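Local coordinates for protein N-acetylcysteine deacetylase (Bacillus subtilis, PDB 1YSJ) that probably deacetylates N-acetylcysteine to cysteine and acetate with two divalent metal ions per subunit, in the breakdown of S-(2-succino)cysteine as a sulfur source, at residues Gly180-Pro185 against Gly360-Met365; Gly193-Pro198 against Thr339-Gln344. The protein carries 1 engineered substitution. All coordinates share one frame; numbering follows the deposited sequence.

Contact 1 (Gly180-Pro185 against Gly360-Met365); sequences GMHNKP and GFFVWM. With NI (nickel (II) ion), chain C.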
loop_
_atom_site.group_PDB
_atom_site.type_symbol
_atom_site.label_atom_id
_atom_site.label_comp_id
_atom_site.label_asym_id
_atom_site.label_seq_id
_atom_site.Cartn_x
_atom_site.Cartn_y
_atom_site.Cartn_z
ATOM N N GLY A 180 31.258 -19.777 17.160
ATOM C CA GLY A 180 31.106 -19.354 15.780
ATOM C C GLY A 180 31.776 -18.026 15.518
ATOM O O GLY A 180 32.222 -17.344 16.440
HETATM N N MSE A 181 31.856 -17.667 14.247
HETATM C CA MSE A 181 32.426 -16.398 13.865
HETATM C C MSE A 181 31.581 -15.756 12.786
HETATM O O MSE A 181 30.809 -16.427 12.095
HETATM C CB MSE A 181 33.857 -16.585 13.351
HETATM C CG MSE A 181 33.983 -16.593 11.831
HETATM SE SE MSE A 181 35.728 -17.127 11.198
HETATM C CE MSE A 181 35.386 -18.985 11.004
ATOM N N HIS A 182 31.731 -14.445 12.657
ATOM C CA HIS A 182 31.399 -13.793 11.413
ATOM C C HIS A 182 32.532 -12.856 11.029
ATOM O O HIS A 182 33.059 -12.126 11.872
ATOM C CB HIS A 182 30.076 -13.042 11.488
ATOM C CG HIS A 182 29.397 -12.921 10.161
ATOM N ND1 HIS A 182 29.863 -12.096 9.159
ATOM C CD2 HIS A 182 28.307 -13.548 9.659
ATOM C CE1 HIS A 182 29.083 -12.213 8.099
ATOM N NE2 HIS A 182 28.131 -13.087 8.377
ATOM N N ASN A 183 32.911 -12.899 9.754
ATOM C CA ASN A 183 33.895 -11.972 9.219
ATOM C C ASN A 183 33.427 -10.541 9.452
ATOM O O ASN A 183 32.230 -10.251 9.383
ATOM C CB ASN A 183 34.145 -12.239 7.728
ATOM C CG ASN A 183 32.969 -11.835 6.855
ATOM O OD1 ASN A 183 32.840 -10.677 6.460
ATOM N ND2 ASN A 183 32.106 -12.790 6.554
ATOM N N LYS A 184 34.370 -9.660 9.755
ATOM C CA LYS A 184 34.067 -8.264 10.006
ATOM C C LYS A 184 35.005 -7.413 9.154
ATOM O O LYS A 184 36.167 -7.220 9.517
ATOM C CB LYS A 184 34.209 -7.944 11.496
ATOM C CG LYS A 184 33.397 -6.741 11.982
ATOM C CD LYS A 184 31.906 -7.073 12.062
ATOM C CE LYS A 184 31.126 -6.026 12.843
ATOM N NZ LYS A 184 30.930 -4.778 12.075
ATOM N N PRO A 185 34.505 -6.921 8.004
ATOM C CA PRO A 185 35.321 -6.190 7.020
ATOM C C PRO A 185 36.021 -4.943 7.558
ATOM O O PRO A 185 37.077 -4.568 7.043
ATOM C CB PRO A 185 34.312 -5.812 5.922
ATOM C CG PRO A 185 32.958 -5.996 6.539
ATOM C CD PRO A 185 33.106 -7.067 7.558
ATOM N N GLY A 360 27.086 -20.341 24.572
ATOM C CA GLY A 360 27.796 -20.104 23.317
ATOM C C GLY A 360 28.582 -18.813 23.257
ATOM O O GLY A 360 28.350 -17.892 24.044
ATOM N N PHE A 361 29.516 -18.751 22.311
ATOM C CA PHE A 361 30.288 -17.542 22.059
ATOM C C PHE A 361 30.503 -17.303 20.561
ATOM O O PHE A 361 30.966 -18.182 19.835
ATOM C CB PHE A 361 31.630 -17.596 22.794
ATOM C CG PHE A 361 32.119 -16.257 23.257
ATOM C CD1 PHE A 361 31.746 -15.760 24.506
ATOM C CD2 PHE A 361 32.947 -15.485 22.449
ATOM C CE1 PHE A 361 32.192 -14.518 24.944
ATOM C CE2 PHE A 361 33.400 -14.233 22.881
ATOM C CZ PHE A 361 33.019 -13.751 24.128
ATOM N N PHE A 362 30.176 -16.094 20.119
ATOM C CA PHE A 362 30.265 -15.710 18.720
ATOM C C PHE A 362 31.188 -14.503 18.595
ATOM O O PHE A 362 30.992 -13.493 19.274
ATOM C CB PHE A 362 28.862 -15.367 18.212
ATOM C CG PHE A 362 28.741 -15.293 16.713
ATOM C CD1 PHE A 362 28.642 -16.453 15.949
ATOM C CD2 PHE A 362 28.682 -14.060 16.070
ATOM C CE1 PHE A 362 28.507 -16.386 14.560
ATOM C CE2 PHE A 362 28.548 -13.978 14.682
ATOM C CZ PHE A 362 28.457 -15.141 13.929
ATOM N N VAL A 363 32.193 -14.602 17.731
ATOM C CA VAL A 363 33.187 -13.528 17.598
ATOM C C VAL A 363 33.232 -12.888 16.207
ATOM O O VAL A 363 32.843 -13.510 15.211
ATOM C CB VAL A 363 34.615 -14.004 17.984
ATOM C CG1 VAL A 363 34.672 -14.411 19.443
ATOM C CG2 VAL A 363 35.088 -15.146 17.077
ATOM N N TRP A 364 33.709 -11.642 16.153
ATOM C CA TRP A 364 34.041 -10.999 14.885
ATOM C C TRP A 364 35.429 -11.447 14.441
ATOM O O TRP A 364 36.373 -11.426 15.232
ATOM C CB TRP A 364 34.040 -9.470 14.995
ATOM C CG TRP A 364 32.730 -8.792 15.354
ATOM C CD1 TRP A 364 32.581 -7.695 16.161
ATOM C CD2 TRP A 364 31.404 -9.135 14.904
ATOM N NE1 TRP A 364 31.255 -7.341 16.248
ATOM C CE2 TRP A 364 30.511 -8.206 15.491
ATOM C CE3 TRP A 364 30.887 -10.132 14.069
ATOM C CZ2 TRP A 364 29.130 -8.244 15.266
ATOM C CZ3 TRP A 364 29.510 -10.175 13.850
ATOM C CH2 TRP A 364 28.650 -9.234 14.448
HETATM N N MSE A 365 35.550 -11.848 13.180
HETATM C CA MSE A 365 36.850 -12.145 12.594
HETATM C C MSE A 365 37.249 -11.008 11.651
HETATM O O MSE A 365 36.627 -10.817 10.604
HETATM C CB MSE A 365 36.804 -13.484 11.849
HETATM C CG MSE A 365 38.163 -14.015 11.366
HETATM SE SE MSE A 365 39.504 -14.279 12.782
HETATM C CE MSE A 365 38.491 -15.477 14.009
HETATM NI NI NI C . 26.707 -14.021 6.989
HETATM O O HOH W 1 24.978 -13.417 7.428
HETATM O O HOH W 2 26.213 -15.488 8.656
#
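Five backbone hydrogen bonds zip Gly180-Lys184 to Phe361-Met365 in parallel, Gly180 and His182 each using N-H and C=O, Lys184 its N-H; the shortest is Lys184 N to Met365 O, 2.7 Å. Between lie CA-H...O contacts such as Met181 CA to Val363 O, 3.2 Å.

Aromatic packing fills the face carrying His182, Phe362 and Trp364. The Phe362 ring turns one face to Met181 CA, toward its rim, and sets CZ against His182 CB, 3.6 Å. Lys184, bent at chi2 (74°), crosses the indole and lays CE over the five-membered ring's face, a CH-pi contact 3.6 Å from its centroid; NZ salt-bridges Asp186. With an alanine at Trp364, the Lys184 CD and CE methylenes would probably lose the surface they lie on, and Glu343 O its indole N-H.

These are neighbouring inner strands in the mixed sheet of the M20 catalytic domain, with the dinuclear site at the face carrying His182. His182 NE2 binds nickel at 2.2 Å, alongside Cys122, His124 and two waters, while its ND1 gives Asn183 O a straight in-plane bond (178°) fixing the ring's rotation.

On the opposite face Met181 SE meets Met365 CB, 3.9 Å, against helices 124-139 and 384-402.

Contact 2 (Gly193-Pro198 against Thr339-Gln344); sequences GVKEGP and TVHAEQ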
loop_
_atom_site.group_PDB
_atom_site.type_symbol
_atom_site.label_atom_id
_atom_site.label_comp_id
_atom_site.label_asym_id
_atom_site.label_seq_id
_atom_site.Cartn_x
_atom_site.Cartn_y
_atom_site.Cartn_z
ATOM N N GLY A 193 37.043 -9.838 17.366
ATOM C CA GLY A 193 36.115 -8.993 18.125
ATOM C C GLY A 193 35.411 -9.770 19.221
ATOM O O GLY A 193 34.734 -10.761 18.948
ATOM N N VAL A 194 35.556 -9.305 20.460
ATOM C CA VAL A 194 35.140 -10.068 21.637
ATOM C C VAL A 194 34.309 -9.242 22.631
ATOM O O VAL A 194 34.760 -8.197 23.108
ATOM C CB VAL A 194 36.390 -10.678 22.360
ATOM C CG1 VAL A 194 36.020 -11.274 23.704
ATOM C CG2 VAL A 194 37.067 -11.736 21.489
ATOM N N LYS A 195 33.099 -9.718 22.935
ATOM C CA LYS A 195 32.293 -9.172 24.041
ATOM C C LYS A 195 31.357 -10.222 24.652
ATOM O O LYS A 195 30.910 -11.138 23.960
ATOM C CB LYS A 195 31.498 -7.929 23.603
ATOM C CG LYS A 195 30.208 -8.219 22.830
ATOM C CD LYS A 195 29.461 -6.941 22.424
ATOM C CE LYS A 195 28.943 -6.141 23.623
ATOM N NZ LYS A 195 27.946 -6.887 24.442
ATOM N N GLU A 196 31.073 -10.084 25.947
ATOM C CA GLU A 196 30.034 -10.888 26.596
ATOM C C GLU A 196 28.662 -10.238 26.378
ATOM O O GLU A 196 28.571 -9.041 26.097
ATOM C CB GLU A 196 30.343 -11.128 28.094
ATOM C CG GLU A 196 30.214 -9.911 29.016
ATOM C CD GLU A 196 30.938 -10.073 30.368
ATOM O OE1 GLU A 196 30.796 -11.124 31.038
ATOM O OE2 GLU A 196 31.640 -9.125 30.777
ATOM N N GLY A 197 27.603 -11.036 26.482
ATOM C CA GLY A 197 26.240 -10.541 26.324
ATOM C C GLY A 197 25.839 -10.278 24.881
ATOM O O GLY A 197 26.374 -10.908 23.959
ATOM N N PRO A 198 24.896 -9.335 24.675
ATOM C CA PRO A 198 24.281 -9.043 23.374
ATOM C C PRO A 198 25.270 -8.522 22.333
ATOM O O PRO A 198 25.957 -7.521 22.569
ATOM C CB PRO A 198 23.248 -7.956 23.706
ATOM C CG PRO A 198 23.050 -8.043 25.186
ATOM C CD PRO A 198 24.362 -8.464 25.735
ATOM N N THR A 339 42.799 -8.718 20.218
ATOM C CA THR A 339 41.366 -8.633 20.467
ATOM C C THR A 339 40.943 -7.187 20.675
ATOM O O THR A 339 41.702 -6.375 21.208
ATOM C CB THR A 339 40.922 -9.474 21.689
ATOM O OG1 THR A 339 41.718 -9.132 22.828
ATOM C CG2 THR A 339 41.051 -10.965 21.400
ATOM N N VAL A 340 39.732 -6.871 20.229
ATOM C CA VAL A 340 39.102 -5.583 20.512
ATOM C C VAL A 340 37.720 -5.837 21.108
ATOM O O VAL A 340 37.185 -6.946 20.995
ATOM C CB VAL A 340 38.989 -4.682 19.248
ATOM C CG1 VAL A 340 40.375 -4.271 18.746
ATOM C CG2 VAL A 340 38.184 -5.364 18.146
ATOM N N HIS A 341 37.155 -4.820 21.755
ATOM C CA HIS A 341 35.801 -4.920 22.286
ATOM C C HIS A 341 34.794 -4.861 21.144
ATOM O O HIS A 341 34.690 -3.848 20.446
ATOM C CB HIS A 341 35.523 -3.821 23.318
ATOM C CG HIS A 341 34.214 -3.985 24.029
ATOM N ND1 HIS A 341 33.981 -4.998 24.935
ATOM C CD2 HIS A 341 33.065 -3.270 23.960
ATOM C CE1 HIS A 341 32.748 -4.896 25.397
ATOM N NE2 HIS A 341 32.171 -3.856 24.822
ATOM N N ALA A 342 34.063 -5.960 20.962
ATOM C CA ALA A 342 33.156 -6.120 19.828
ATOM C C ALA A 342 32.040 -5.075 19.792
ATOM O O ALA A 342 31.340 -4.864 20.782
ATOM C CB ALA A 342 32.573 -7.529 19.805
ATOM N N GLU A 343 31.895 -4.420 18.644
ATOM C CA GLU A 343 30.782 -3.507 18.408
ATOM C C GLU A 343 29.546 -4.308 18.020
ATOM O O GLU A 343 29.646 -5.322 17.322
ATOM C CB GLU A 343 31.133 -2.513 17.303
ATOM C CG GLU A 343 32.183 -1.474 17.707
ATOM C CD GLU A 343 32.635 -0.591 16.551
ATOM O OE1 GLU A 343 33.277 0.447 16.821
ATOM O OE2 GLU A 343 32.355 -0.929 15.375
ATOM N N GLN A 344 28.383 -3.853 18.475
ATOM C CA GLN A 344 27.128 -4.536 18.166
ATOM C C GLN A 344 26.725 -4.387 16.697
ATOM O O GLN A 344 27.082 -3.409 16.038
ATOM C CB GLN A 344 26.005 -4.063 19.090
ATOM C CG GLN A 344 26.077 -4.656 20.494
ATOM C CD GLN A 344 25.102 -4.005 21.475
ATOM O OE1 GLN A 344 24.559 -4.671 22.354
ATOM N NE2 GLN A 344 24.883 -2.705 21.326
#
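At the margin of the mixed sheet of the M20 catalytic domain, the short strand 191-194 pairs in parallel with 338-341, the outermost strand on this side within the chain. Val194 makes both backbone bonds of the pairing: its N-H goes to Val340 O at 2.9 Å, whereas its own O takes Ala342 N at 3.2 Å from far above the carbonyl plane, 74° out of it. That steep approach coincides with the end of the strand, where 342-344 continues as loop. Ala342 turns its CB inward over the Gly193-Val194 peptide, 3.5 Å from Val194 N. On the other side of Val194, CG2 touches Thr339 CG2 at 4.1 Å, and helix 325-334 adds Leu325 to the same valine.

Beyond the last bridge Lys195 keeps touching the other segment through its side chain. Its CB lies 3.7 Å from His341 CE1, and CD comes to 3.2 Å from Ala342 O. Bends at chi3 (-65°) and chi4 (-62°) then turn the chain toward the residues that follow it, where NZ hydrogen-bonds Glu196 O and Pro198 O, each at 2.8 Å. The lysine thus spends its aliphatic part on 341-342 and its ammonium on two carbonyls of its own turn, so its charge probably stabilises the path from strand 191-194 into strand 197-211 more than it binds the opposite segment.

Overall arrangement
Contacts 1 and 2 lie side by side in one mixed sheet, their centres about 9 Å apart, and contact 2 is nested in the chain between the two segments of contact 1. Strand 360-366 joins them: it runs parallel to 175-184 and antiparallel to 191-194, with Trp364 O 2.7 Å from Gly193 N, a probable hydrogen bond. The indole of the same residue, its NE1 2.8 Å from Glu343 O, reaches the loop end of contact 2, and Phe361 CZ packs on Lys195 O at 3.4 Å. Contact 1 supplies a nickel ligand; contact 2 lies farther out, about 10 Å from Gly193 to the His182 side chain, where the chain heads into strand 197-211 of the separate four-stranded antiparallel sheet.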